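Local coordinates for importin subunit beta-1 (Saccharomyces cerevisiae, PDB 5OWU), which carries proteins into the nucleus by partnering importin alpha, the adaptor that recognises the classical nuclear localization signal of the cargo, at residues A[115-120]-A[159-164]; A[154-159]-A[182-187]; A[196-201]-A[238-243]; A[210-215]-A[253-258]; A[224-229]-A[246-251]. All blocks are in the same frame, centred on the assembly; numbering follows the deposited sequence. Where two conformers were deposited one is given.

Contact 1. Residues A[115-120]-A[159-164]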
# COMPACT_ATOMS: atom_id res chain seq x y z
N ALA A 115 -14.72 28.54 -0.71
CA ALA A 115 -14.86 29.19 0.58
C ALA A 115 -14.89 28.16 1.71
O ALA A 115 -14.31 28.39 2.78
CB ALA A 115 -16.13 30.04 0.59
N ALA A 116 -15.55 27.03 1.48
CA ALA A 116 -15.61 25.99 2.50
C ALA A 116 -14.23 25.43 2.80
O ALA A 116 -13.89 25.18 3.96
CB ALA A 116 -16.55 24.86 2.05
N GLN A 117 -13.41 25.24 1.76
CA GLN A 117 -12.05 24.77 1.99
C GLN A 117 -11.22 25.80 2.76
O GLN A 117 -10.42 25.44 3.64
CB GLN A 117 -11.39 24.42 0.66
CG GLN A 117 -12.07 23.30 -0.10
CD GLN A 117 -11.26 22.84 -1.29
OE1 GLN A 117 -10.11 22.42 -1.16
NE2 GLN A 117 -11.86 22.91 -2.47
N LEU A 118 -11.39 27.09 2.44
CA LEU A 118 -10.66 28.14 3.15
C LEU A 118 -11.07 28.22 4.61
O LEU A 118 -10.23 28.29 5.51
CB LEU A 118 -10.88 29.48 2.45
CG LEU A 118 -10.24 30.72 3.09
CD1 LEU A 118 -8.75 30.57 3.13
CD2 LEU A 118 -10.62 31.97 2.35
N ILE A 119 -12.39 28.23 4.86
CA ILE A 119 -12.90 28.20 6.22
C ILE A 119 -12.33 27.01 6.97
O ILE A 119 -11.89 27.14 8.11
CB ILE A 119 -14.44 28.18 6.21
CG1 ILE A 119 -14.98 29.53 5.75
CG2 ILE A 119 -14.99 27.82 7.59
CD1 ILE A 119 -16.44 29.51 5.37
N ALA A 120 -12.30 25.84 6.32
CA ALA A 120 -11.76 24.65 6.97
C ALA A 120 -10.31 24.85 7.38
O ALA A 120 -9.92 24.45 8.48
CB ALA A 120 -11.88 23.44 6.04
N LEU A 159 -17.59 21.58 7.14
CA LEU A 159 -17.32 20.70 8.28
C LEU A 159 -16.55 19.46 7.84
O LEU A 159 -15.59 19.04 8.51
CB LEU A 159 -18.64 20.33 8.96
CG LEU A 159 -19.32 21.53 9.65
CD1 LEU A 159 -20.79 21.27 9.84
CD2 LEU A 159 -18.65 21.82 10.98
N GLY A 160 -16.93 18.88 6.70
CA GLY A 160 -16.17 17.77 6.16
C GLY A 160 -14.71 18.13 5.94
O GLY A 160 -13.81 17.42 6.39
N TYR A 161 -14.46 19.24 5.24
CA TYR A 161 -13.09 19.67 4.95
C TYR A 161 -12.32 19.92 6.23
O TYR A 161 -11.13 19.62 6.33
CB TYR A 161 -13.11 20.93 4.09
CG TYR A 161 -13.46 20.71 2.64
CD1 TYR A 161 -12.74 19.81 1.86
CD2 TYR A 161 -14.47 21.43 2.04
CE1 TYR A 161 -13.05 19.62 0.52
CE2 TYR A 161 -14.79 21.25 0.70
CZ TYR A 161 -14.07 20.35 -0.05
OH TYR A 161 -14.39 20.17 -1.37
N MET A 162 -12.98 20.52 7.22
CA MET A 162 -12.39 20.72 8.53
C MET A 162 -11.83 19.42 9.09
O MET A 162 -10.69 19.35 9.56
CB MET A 162 -13.46 21.27 9.46
CG MET A 162 -13.04 22.27 10.46
SD MET A 162 -14.55 22.82 11.27
CE MET A 162 -15.35 23.76 9.99
N CYS A 163 -12.65 18.37 9.09
CA CYS A 163 -12.22 17.11 9.69
C CYS A 163 -11.17 16.42 8.82
O CYS A 163 -10.17 15.91 9.34
CB CYS A 163 -13.44 16.23 9.92
SG CYS A 163 -14.56 16.98 11.10
N GLU A 164 -11.37 16.42 7.51
CA GLU A 164 -10.42 15.78 6.61
C GLU A 164 -9.05 16.47 6.64
O GLU A 164 -8.01 15.81 6.57
CB GLU A 164 -11.00 15.77 5.19
CG GLU A 164 -10.10 15.17 4.14
CD GLU A 164 -10.71 15.26 2.75
OE1 GLU A 164 -11.46 16.22 2.49
OE2 GLU A 164 -10.44 14.35 1.93
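Q117 lays its CG methylene over the face of the Y161 ring, a CH-pi contact in which Q117 CG stands 3.5 Å from the centroid of the Y161 ring and 13° off its normal. The Q117 chain runs on extended beyond CG, which carries CD out over the hydroxyl end of the ring, 4.0 Å from Y161 CZ, with the amide and ring planes 22° apart. A116 meets the same ring near its plane, at the edge, through CB at 4.0 Å from Y161 CD2. One turn further along, A120 CB presses against Y161 CB at 3.4 Å and against M162 N at 3.3 Å. With alanines at both points, segments 115-120 and 159-164, on helices 109-126 of HEAT 3 and 149-165 of HEAT 4, come to 8.0 Å between axes, their directions 43° apart. The Y161 hydroxyl is hydrogen-bonded to N113 OD1, a turn before Q117. An alanine at Y161 would keep CB on A120 but would probably leave Q117 CG without its ring face and N113 OD1 without this partner. Between these segments the packing is apolar and CH-pi, while the hydroxyl bond and the methylene on the ring face should restrain the ring's rotation.

Contact 2. Residues A[154-159]-A[182-187]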
# COMPACT_ATOMS: atom_id res chain seq x y z
N ALA A 154 -23.30 23.86 1.81
CA ALA A 154 -21.97 24.47 1.87
C ALA A 154 -21.38 24.36 3.27
O ALA A 154 -20.17 24.09 3.42
CB ALA A 154 -22.06 25.93 1.43
N SER A 155 -22.20 24.53 4.30
CA SER A 155 -21.69 24.42 5.65
C SER A 155 -21.27 22.99 5.97
O SER A 155 -20.24 22.77 6.61
CB SER A 155 -22.73 24.93 6.65
OG SER A 155 -23.06 26.28 6.35
N LEU A 156 -22.04 22.00 5.49
CA LEU A 156 -21.66 20.61 5.69
C LEU A 156 -20.36 20.28 4.96
O LEU A 156 -19.51 19.55 5.49
CB LEU A 156 -22.79 19.68 5.23
CG LEU A 156 -24.06 19.76 6.09
CD1 LEU A 156 -25.25 19.11 5.42
CD2 LEU A 156 -23.81 19.13 7.45
N LEU A 157 -20.18 20.81 3.75
CA LEU A 157 -18.90 20.67 3.07
C LEU A 157 -17.77 21.23 3.92
O LEU A 157 -16.73 20.58 4.09
CB LEU A 157 -18.92 21.40 1.72
CG LEU A 157 -19.81 20.83 0.62
CD1 LEU A 157 -19.59 21.63 -0.65
CD2 LEU A 157 -19.54 19.35 0.39
N ALA A 158 -17.96 22.44 4.46
CA ALA A 158 -16.92 23.04 5.29
C ALA A 158 -16.58 22.16 6.48
O ALA A 158 -15.40 21.98 6.82
CB ALA A 158 -17.35 24.43 5.75
N LEU A 159 -17.59 21.58 7.14
CA LEU A 159 -17.32 20.70 8.28
C LEU A 159 -16.55 19.46 7.84
O LEU A 159 -15.59 19.04 8.51
CB LEU A 159 -18.64 20.33 8.96
CG LEU A 159 -19.32 21.53 9.65
CD1 LEU A 159 -20.79 21.27 9.84
CD2 LEU A 159 -18.65 21.82 10.98
N ILE A 182 -23.60 18.13 16.16
CA ILE A 182 -24.92 18.75 16.06
C ILE A 182 -25.12 19.26 14.65
O ILE A 182 -26.15 19.00 14.01
CB ILE A 182 -25.09 19.86 17.11
CG1 ILE A 182 -25.08 19.28 18.52
CG2 ILE A 182 -26.40 20.60 16.87
CD1 ILE A 182 -24.86 20.32 19.60
N ALA A 183 -24.12 19.96 14.13
CA ALA A 183 -24.29 20.53 12.80
C ALA A 183 -24.44 19.42 11.76
O ALA A 183 -25.27 19.51 10.86
CB ALA A 183 -23.12 21.46 12.47
N ILE A 184 -23.68 18.34 11.92
CA ILE A 184 -23.68 17.31 10.88
C ILE A 184 -24.97 16.50 10.95
O ILE A 184 -25.66 16.32 9.94
CB ILE A 184 -22.43 16.42 11.00
CG1 ILE A 184 -21.20 17.19 10.53
CG2 ILE A 184 -22.60 15.13 10.19
CD1 ILE A 184 -19.90 16.44 10.67
N VAL A 185 -25.31 16.00 12.14
CA VAL A 185 -26.46 15.11 12.27
C VAL A 185 -27.74 15.85 11.92
O VAL A 185 -28.69 15.25 11.40
CB VAL A 185 -26.49 14.50 13.68
CG1 VAL A 185 -27.74 13.63 13.87
CG2 VAL A 185 -25.24 13.67 13.91
N GLN A 186 -27.78 17.17 12.17
CA GLN A 186 -28.93 17.96 11.75
C GLN A 186 -29.20 17.80 10.26
O GLN A 186 -30.35 17.70 9.83
CB GLN A 186 -28.72 19.43 12.11
CG GLN A 186 -29.10 19.76 13.55
CD GLN A 186 -28.88 21.22 13.93
OE1 GLN A 186 -29.16 21.60 15.07
NE2 GLN A 186 -28.40 22.04 13.00
N GLY A 187 -28.14 17.77 9.44
CA GLY A 187 -28.34 17.56 8.02
C GLY A 187 -28.59 16.12 7.63
O GLY A 187 -29.13 15.87 6.54
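A183 O accepts a hydrogen bond from T143 OG1, and the same carbonyl oxygen has L156 CD2 against it, 3.7 Å away. T143 OG1 is also bonded to Q186 NE2, so this one hydroxyl ties down two residues of helix 177-188. The rest of the contact is apolar. L156 sets CG anti to its carbonyl carbon (chi1 -67°). Its two methyls divide the work: CD2 lies 3.9 Å from I184 CA, while CD1 stands over the backbone of G187, 4.3 Å from G187 CA. A CB on G187 would fall 2.8 Å from L156 CD1, too close for the leucine as it sits. A turn on, L159 CD1 bears on A183 CB at 3.5 Å, and L159 and I184 lie alongside, pointing opposite ways, with L159 CD1 4.2 Å from I184 CG1. The short segments cross at 132° with 10.1 Å between axes, and all five touching residues are buried. L156 also packs on V197 and A200 of helix 195-208. Helix 149-165, the second of HEAT 4, here rests on the first helix of HEAT 5, the repeat-on-repeat stacking that builds a HEAT alpha-solenoid.

Contact 3. Residues A[196-201]-A[238-243]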
# COMPACT_ATOMS: atom_id res chain seq x y z
N ALA A 196 -29.05 16.04 -1.60
CA ALA A 196 -27.71 16.60 -1.57
C ALA A 196 -27.27 16.90 -0.14
O ALA A 196 -26.12 16.65 0.23
CB ALA A 196 -27.64 17.87 -2.42
N VAL A 197 -28.19 17.41 0.69
CA VAL A 197 -27.84 17.76 2.06
C VAL A 197 -27.58 16.51 2.89
O VAL A 197 -26.62 16.46 3.65
CB VAL A 197 -28.94 18.65 2.68
CG1 VAL A 197 -28.63 18.92 4.16
CG2 VAL A 197 -29.05 19.97 1.94
N ARG A 198 -28.44 15.49 2.76
CA ARG A 198 -28.21 14.25 3.50
C ARG A 198 -26.89 13.61 3.09
O ARG A 198 -26.15 13.09 3.94
CB ARG A 198 -29.36 13.27 3.28
CG ARG A 198 -30.67 13.65 3.93
CD ARG A 198 -31.59 12.45 4.04
NE ARG A 198 -31.38 11.71 5.29
CZ ARG A 198 -32.00 10.58 5.61
NH1 ARG A 198 -32.88 10.04 4.79
NH2 ARG A 198 -31.73 10.00 6.77
N LEU A 199 -26.59 13.63 1.79
CA LEU A 199 -25.32 13.08 1.31
C LEU A 199 -24.14 13.82 1.90
O LEU A 199 -23.20 13.20 2.42
CB LEU A 199 -25.25 13.15 -0.22
CG LEU A 199 -25.84 12.00 -1.02
CD1 LEU A 199 -25.74 12.35 -2.50
CD2 LEU A 199 -25.11 10.70 -0.72
N ALA A 200 -24.15 15.15 1.80
CA ALA A 200 -23.08 15.96 2.37
C ALA A 200 -22.94 15.71 3.86
O ALA A 200 -21.83 15.67 4.39
CB ALA A 200 -23.35 17.43 2.08
N ALA A 201 -24.07 15.56 4.56
CA ALA A 201 -24.02 15.33 6.00
C ALA A 201 -23.38 13.98 6.32
O ALA A 201 -22.51 13.89 7.19
CB ALA A 201 -25.42 15.42 6.60
N ILE A 238 -30.79 5.65 -3.16
CA ILE A 238 -29.70 4.69 -3.14
C ILE A 238 -28.37 5.36 -2.81
O ILE A 238 -27.49 4.75 -2.19
CB ILE A 238 -29.63 3.94 -4.49
CG1 ILE A 238 -28.64 2.78 -4.40
CG2 ILE A 238 -29.27 4.90 -5.63
CD1 ILE A 238 -28.59 1.91 -5.64
N GLU A 239 -28.18 6.62 -3.22
CA GLU A 239 -26.95 7.33 -2.88
C GLU A 239 -26.89 7.61 -1.38
O GLU A 239 -25.81 7.52 -0.77
CB GLU A 239 -26.85 8.62 -3.68
CG GLU A 239 -26.48 8.40 -5.14
CD GLU A 239 -26.60 9.66 -5.98
OE1 GLU A 239 -25.82 10.61 -5.74
OE2 GLU A 239 -27.48 9.70 -6.86
N VAL A 240 -28.02 7.97 -0.78
CA VAL A 240 -28.07 8.15 0.67
C VAL A 240 -27.68 6.85 1.37
O VAL A 240 -26.87 6.84 2.30
CB VAL A 240 -29.47 8.62 1.10
CG1 VAL A 240 -29.65 8.56 2.63
CG2 VAL A 240 -29.71 10.04 0.62
N GLN A 241 -28.26 5.73 0.92
CA GLN A 241 -27.87 4.43 1.46
C GLN A 241 -26.37 4.21 1.35
O GLN A 241 -25.71 3.84 2.32
CB GLN A 241 -28.62 3.31 0.74
CG GLN A 241 -30.10 3.23 1.07
CD GLN A 241 -30.78 2.07 0.36
OE1 GLN A 241 -30.36 1.66 -0.72
NE2 GLN A 241 -31.83 1.53 0.97
N ALA A 242 -25.81 4.44 0.16
CA ALA A 242 -24.38 4.21 -0.04
C ALA A 242 -23.56 5.03 0.95
O ALA A 242 -22.63 4.52 1.59
CB ALA A 242 -23.99 4.55 -1.48
N ALA A 243 -23.90 6.31 1.10
CA ALA A 243 -23.18 7.15 2.06
C ALA A 243 -23.31 6.61 3.48
O ALA A 243 -22.33 6.54 4.23
CB ALA A 243 -23.70 8.58 1.97
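R198 and L199 meet E239, V240 and A243 where the second helices of HEAT 5 and HEAT 6 lie side by side, the near-parallel pairing of equivalent helices seen in an alpha-solenoid. The short segments are 9.2 Å apart between axes and only 11° from parallel.

L199 does most of the touching. Its CG is anti to the carbonyl carbon, with chi1 at -87°, and the branched end comes down on the first turns of helix 238-255. L199 CD2 lies 3.3 Å from E239 O, a close carbon-to-oxygen contact with a carbonyl that already takes the helical bond from A243 N. The same methyl packs against A243 CB at 3.7 Å. The other branch turns to the glutamate side chain, L199 CD1 standing 3.7 Å from E239 OE1, so at this exposed margin a carboxylate oxygen rests beside a methyl group.

R198 arches over V240 instead. Its chain is bent at chi3 (88°), which places NE out of line with the methylenes before it. NE is hydrogen-bonded to A188 O and NH2 forms a salt bridge with E231, so the guanidinium is held by two polar partners and probably has its charge largely balanced there. V240 sits beneath this fixed plate: its CG1, anti to the backbone N, lies 4.1 Å from the plane of the R198 guanidinium, offset toward the rim. The other V240 methyl, CG2, touches the root of the arginine, 4.2 Å from R198 CB.

Contact 4. Residues A[210-215]-A[253-258]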
# COMPACT_ATOMS: atom_id res chain seq x y z
N ILE A 210 -13.04 10.24 13.35
CA ILE A 210 -11.84 10.12 14.17
C ILE A 210 -11.79 11.15 15.29
O ILE A 210 -10.95 11.02 16.19
CB ILE A 210 -10.58 10.18 13.28
CG1 ILE A 210 -10.53 8.92 12.40
CG2 ILE A 210 -9.31 10.27 14.11
CD1 ILE A 210 -9.25 8.71 11.62
N PHE A 211 -12.68 12.14 15.28
CA PHE A 211 -12.65 13.21 16.28
C PHE A 211 -13.77 13.12 17.31
O PHE A 211 -13.93 14.04 18.11
CB PHE A 211 -12.71 14.56 15.58
CG PHE A 211 -11.56 14.80 14.66
CD1 PHE A 211 -10.31 15.12 15.17
CD2 PHE A 211 -11.72 14.69 13.29
CE1 PHE A 211 -9.25 15.34 14.32
CE2 PHE A 211 -10.65 14.90 12.44
CZ PHE A 211 -9.41 15.23 12.96
N ILE A 212 -14.53 12.02 17.33
CA ILE A 212 -15.71 11.95 18.19
C ILE A 212 -15.59 10.81 19.21
O ILE A 212 -16.59 10.33 19.70
CB ILE A 212 -16.99 11.82 17.35
CG1 ILE A 212 -17.08 10.46 16.64
CG2 ILE A 212 -17.05 12.93 16.30
CD1 ILE A 212 -18.44 10.19 16.01
N LYS A 213 -14.36 10.39 19.53
CA LYS A 213 -14.18 9.34 20.54
C LYS A 213 -14.94 9.68 21.82
O LYS A 213 -15.68 8.85 22.36
CB LYS A 213 -12.70 9.16 20.85
CG LYS A 213 -11.82 8.85 19.65
CD LYS A 213 -11.08 7.53 19.79
CE LYS A 213 -9.81 7.51 18.96
NZ LYS A 213 -10.05 7.87 17.53
N ASN A 214 -14.76 10.91 22.32
CA ASN A 214 -15.41 11.29 23.57
C ASN A 214 -16.92 11.19 23.46
O ASN A 214 -17.59 10.82 24.44
CB ASN A 214 -14.99 12.70 23.97
CG ASN A 214 -13.51 12.79 24.30
OD1 ASN A 214 -12.88 11.79 24.66
ND2 ASN A 214 -12.95 13.98 24.19
N ASN A 215 -17.48 11.48 22.29
CA ASN A 215 -18.93 11.34 22.10
C ASN A 215 -19.33 9.87 22.03
O ASN A 215 -20.35 9.48 22.61
CB ASN A 215 -19.36 12.06 20.82
CG ASN A 215 -18.94 13.51 20.80
OD1 ASN A 215 -17.84 13.85 20.36
ND2 ASN A 215 -19.83 14.38 21.27
N SER A 253 -14.92 -0.16 11.77
CA SER A 253 -13.46 -0.24 11.82
C SER A 253 -12.89 0.54 13.00
O SER A 253 -11.97 0.06 13.67
CB SER A 253 -12.86 0.25 10.50
OG SER A 253 -11.45 0.20 10.55
N LEU A 254 -13.43 1.72 13.29
CA LEU A 254 -12.85 2.58 14.33
C LEU A 254 -13.38 2.28 15.73
O LEU A 254 -12.64 2.42 16.71
CB LEU A 254 -13.14 4.05 14.01
CG LEU A 254 -12.33 4.69 12.88
CD1 LEU A 254 -12.81 6.11 12.68
CD2 LEU A 254 -10.85 4.66 13.21
N TYR A 255 -14.64 1.90 15.84
CA TYR A 255 -15.31 1.72 17.12
C TYR A 255 -15.91 0.33 17.23
O TYR A 255 -16.97 0.15 17.81
CB TYR A 255 -16.38 2.79 17.31
CG TYR A 255 -15.82 4.19 17.29
CD1 TYR A 255 -15.07 4.67 18.35
CD2 TYR A 255 -16.04 5.04 16.20
CE1 TYR A 255 -14.53 5.95 18.34
CE2 TYR A 255 -15.51 6.33 16.18
CZ TYR A 255 -14.76 6.77 17.25
OH TYR A 255 -14.23 8.04 17.26
N TYR A 256 -15.22 -0.66 16.65
CA TYR A 256 -15.61 -2.07 16.79
C TYR A 256 -16.04 -2.38 18.22
O TYR A 256 -17.08 -3.02 18.43
CB TYR A 256 -14.44 -2.98 16.38
CG TYR A 256 -14.75 -4.46 16.46
CD1 TYR A 256 -15.31 -5.14 15.38
CD2 TYR A 256 -14.49 -5.18 17.62
CE1 TYR A 256 -15.60 -6.50 15.46
CE2 TYR A 256 -14.77 -6.53 17.71
CZ TYR A 256 -15.33 -7.19 16.63
OH TYR A 256 -15.61 -8.54 16.74
N THR A 257 -15.28 -1.90 19.21
CA THR A 257 -15.51 -2.30 20.59
C THR A 257 -16.92 -1.96 21.08
O THR A 257 -17.38 -2.56 22.06
CB THR A 257 -14.47 -1.64 21.51
OG1 THR A 257 -14.54 -2.23 22.82
CG2 THR A 257 -14.69 -0.14 21.62
N PHE A 258 -17.61 -1.03 20.42
CA PHE A 258 -18.94 -0.60 20.84
C PHE A 258 -20.06 -1.19 19.99
O PHE A 258 -21.22 -0.81 20.18
CB PHE A 258 -19.04 0.93 20.79
CG PHE A 258 -18.10 1.64 21.72
CD1 PHE A 258 -18.26 1.56 23.10
CD2 PHE A 258 -17.07 2.42 21.22
CE1 PHE A 258 -17.40 2.23 23.95
CE2 PHE A 258 -16.21 3.09 22.07
CZ PHE A 258 -16.37 3.00 23.43
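I210 meets L254 through CG1, which lies 3.6 Å from L254 CD1. The I210 side chain starts out facing away from the other segment, but with CG1 anti to the carbonyl carbon (chi1 -68°) this branch reaches the leucine, the two side chains crossing at about a right angle. I212 occupies the N-cap position of the short helix 213-216. Its CG1 lies between the backbone N and the carbonyl carbon (chi1 69°), and from there I212 CG1 touches the hydroxyl of Y255, 3.8 Å from Y255 OH. K213 brings both backbone and side chain to that hydroxyl. K213 N is 3.3 Å from Y255 OH, but the angle is too poor for a hydrogen bond, while K213 CG comes to 3.5 Å from Y255 OH. The lysine chain bends at chi2 and crosses the tyrosine at about a right angle, with K213 CD 4.1 Å from Y255 CE1.

The hydroxyl is spent on L209 O, just before the first segment. At the other end of the side chain, Y255 CB sits in plane at the edge of the F258 ring. A phenylalanine in place of Y255 would probably leave L209 O without this donor and open a gap between the ring and the I212-K213 backbone. Where the link between HEAT 5 and HEAT 6 meets the C-terminal part of helix 238-255, the bond to L209 O thus probably helps to fix a buried tyrosine, in a contact otherwise made mainly of carbon packing.

Contact 5. Residues A[224-229]-A[246-251]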
# COMPACT_ATOMS: atom_id res chain seq x y z
N TYR A 224 -27.87 7.46 19.83
CA TYR A 224 -28.59 8.35 18.91
C TYR A 224 -27.91 8.41 17.55
O TYR A 224 -28.56 8.32 16.50
CB TYR A 224 -28.71 9.75 19.50
CG TYR A 224 -29.40 10.73 18.58
CD1 TYR A 224 -30.76 10.64 18.34
CD2 TYR A 224 -28.68 11.73 17.94
CE1 TYR A 224 -31.40 11.53 17.50
CE2 TYR A 224 -29.31 12.63 17.09
CZ TYR A 224 -30.67 12.52 16.87
OH TYR A 224 -31.31 13.40 16.03
N LEU A 225 -26.58 8.57 17.54
CA LEU A 225 -25.86 8.63 16.27
C LEU A 225 -26.05 7.35 15.46
O LEU A 225 -26.30 7.40 14.25
CB LEU A 225 -24.37 8.88 16.53
CG LEU A 225 -23.52 9.05 15.26
CD1 LEU A 225 -24.08 10.15 14.38
CD2 LEU A 225 -22.07 9.34 15.59
N MET A 226 -25.92 6.19 16.11
CA MET A 226 -26.09 4.93 15.40
C MET A 226 -27.51 4.80 14.86
O MET A 226 -27.73 4.29 13.76
CB MET A 226 -25.75 3.75 16.31
CG MET A 226 -24.25 3.62 16.61
SD MET A 226 -23.29 3.38 15.11
CE MET A 226 -23.68 1.67 14.73
N GLN A 227 -28.50 5.25 15.64
CA GLN A 227 -29.87 5.26 15.17
C GLN A 227 -30.00 6.07 13.89
O GLN A 227 -30.63 5.63 12.91
CB GLN A 227 -30.79 5.80 16.26
CG GLN A 227 -32.25 5.95 15.83
CD GLN A 227 -33.17 6.25 17.00
OE1 GLN A 227 -32.83 6.02 18.16
NE2 GLN A 227 -34.35 6.78 16.69
N VAL A 228 -29.40 7.26 13.86
CA VAL A 228 -29.47 8.11 12.66
C VAL A 228 -28.80 7.42 11.48
O VAL A 228 -29.31 7.44 10.35
CB VAL A 228 -28.84 9.48 12.94
CG1 VAL A 228 -28.75 10.31 11.65
CG2 VAL A 228 -29.63 10.24 14.00
N VAL A 229 -27.62 6.84 11.70
CA VAL A 229 -26.90 6.20 10.60
C VAL A 229 -27.71 5.03 10.04
O VAL A 229 -27.86 4.89 8.82
CB VAL A 229 -25.50 5.76 11.07
CG1 VAL A 229 -24.81 4.91 10.02
CG2 VAL A 229 -24.65 6.99 11.37
N GLY A 246 -21.12 3.65 3.96
CA GLY A 246 -19.74 4.11 4.16
C GLY A 246 -19.50 4.49 5.60
O GLY A 246 -18.49 4.09 6.22
N CYS A 247 -20.43 5.26 6.18
CA CYS A 247 -20.35 5.61 7.59
C CYS A 247 -20.31 4.38 8.47
O CYS A 247 -19.47 4.27 9.37
CB CYS A 247 -21.55 6.46 8.00
SG CYS A 247 -21.34 8.16 7.66
N LEU A 248 -21.24 3.45 8.25
CA LEU A 248 -21.30 2.26 9.09
C LEU A 248 -19.99 1.49 9.05
O LEU A 248 -19.50 1.04 10.08
CB LEU A 248 -22.46 1.36 8.67
CG LEU A 248 -23.78 1.44 9.41
CD1 LEU A 248 -24.70 0.36 8.88
CD2 LEU A 248 -23.61 1.30 10.92
N CYS A 249 -19.41 1.33 7.85
CA CYS A 249 -18.18 0.56 7.76
C CYS A 249 -17.05 1.25 8.51
O CYS A 249 -16.29 0.60 9.25
CB CYS A 249 -17.79 0.35 6.29
SG CYS A 249 -18.90 -0.75 5.38
N LYS A 250 -16.94 2.57 8.34
CA LYS A 250 -15.88 3.29 9.04
C LYS A 250 -16.08 3.22 10.55
O LYS A 250 -15.11 3.07 11.32
CB LYS A 250 -15.84 4.73 8.57
CG LYS A 250 -14.42 5.25 8.35
CD LYS A 250 -14.32 6.77 8.48
CE LYS A 250 -12.90 7.26 8.23
NZ LYS A 250 -11.93 6.60 9.16
N ILE A 251 -17.33 3.31 11.01
CA ILE A 251 -17.62 3.19 12.43
C ILE A 251 -17.25 1.81 12.94
O ILE A 251 -16.74 1.67 14.05
CB ILE A 251 -19.11 3.49 12.71
CG1 ILE A 251 -19.40 4.98 12.50
CG2 ILE A 251 -19.48 3.07 14.14
CD1 ILE A 251 -20.87 5.32 12.42
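Helices 219-233 and 238-255 run roughly antiparallel where M226 and V229 meet C247, L248 and I251, the short segments at 141° with axes 10.8 Å apart. V229 is directed toward the other helix and divides its methyls between partners. CG1, anti to the backbone N, lies 3.7 Å from L248 CG and 4.1 Å from C247 CB, while V229 CG2 touches I251 CD1 at 4.3 Å. V229 and L248 pass flank to flank, each heading for the other's helix. These two helices are the pair that makes up HEAT 6, and the side chains between them form the inner layer of the helical hairpin; L205 of the preceding repeat packs on V229 and C247 as well. M226 fills the next position, a turn back from V229. Two successive bends in its chain (chi2 -60°, chi3 -75°) put SD beside I251 and CE beside L248: M226 SD lies 3.9 Å from I251 CG2, and M226 CE reaches L248 CD2 at 3.8 Å. Beyond them M226 and L248 both touch L267 of helix 260-274, with M226 also on Y262.

The five contacts climb the solenoid from HEAT 3 to HEAT 6, all on one side of the chain's centre. Contacts 1 and 2 share helix 149-165 and L159, their centres about 10 Å apart. Contact 3 follows, centre to centre about 12 Å from contact 2, the two joined by the hairpin of helices 177-188 and 195-208. Contacts 3, 4 and 5 all use helix 238-255, spread along its length, and contact 5 is nested in the loop that contact 4 closes. Contacts 1 and 4, about 21 Å apart between centres, still touch through C163 and F211. Helices 149-165 and 238-255 each serve more than one contact, so the packing runs on from repeat to repeat.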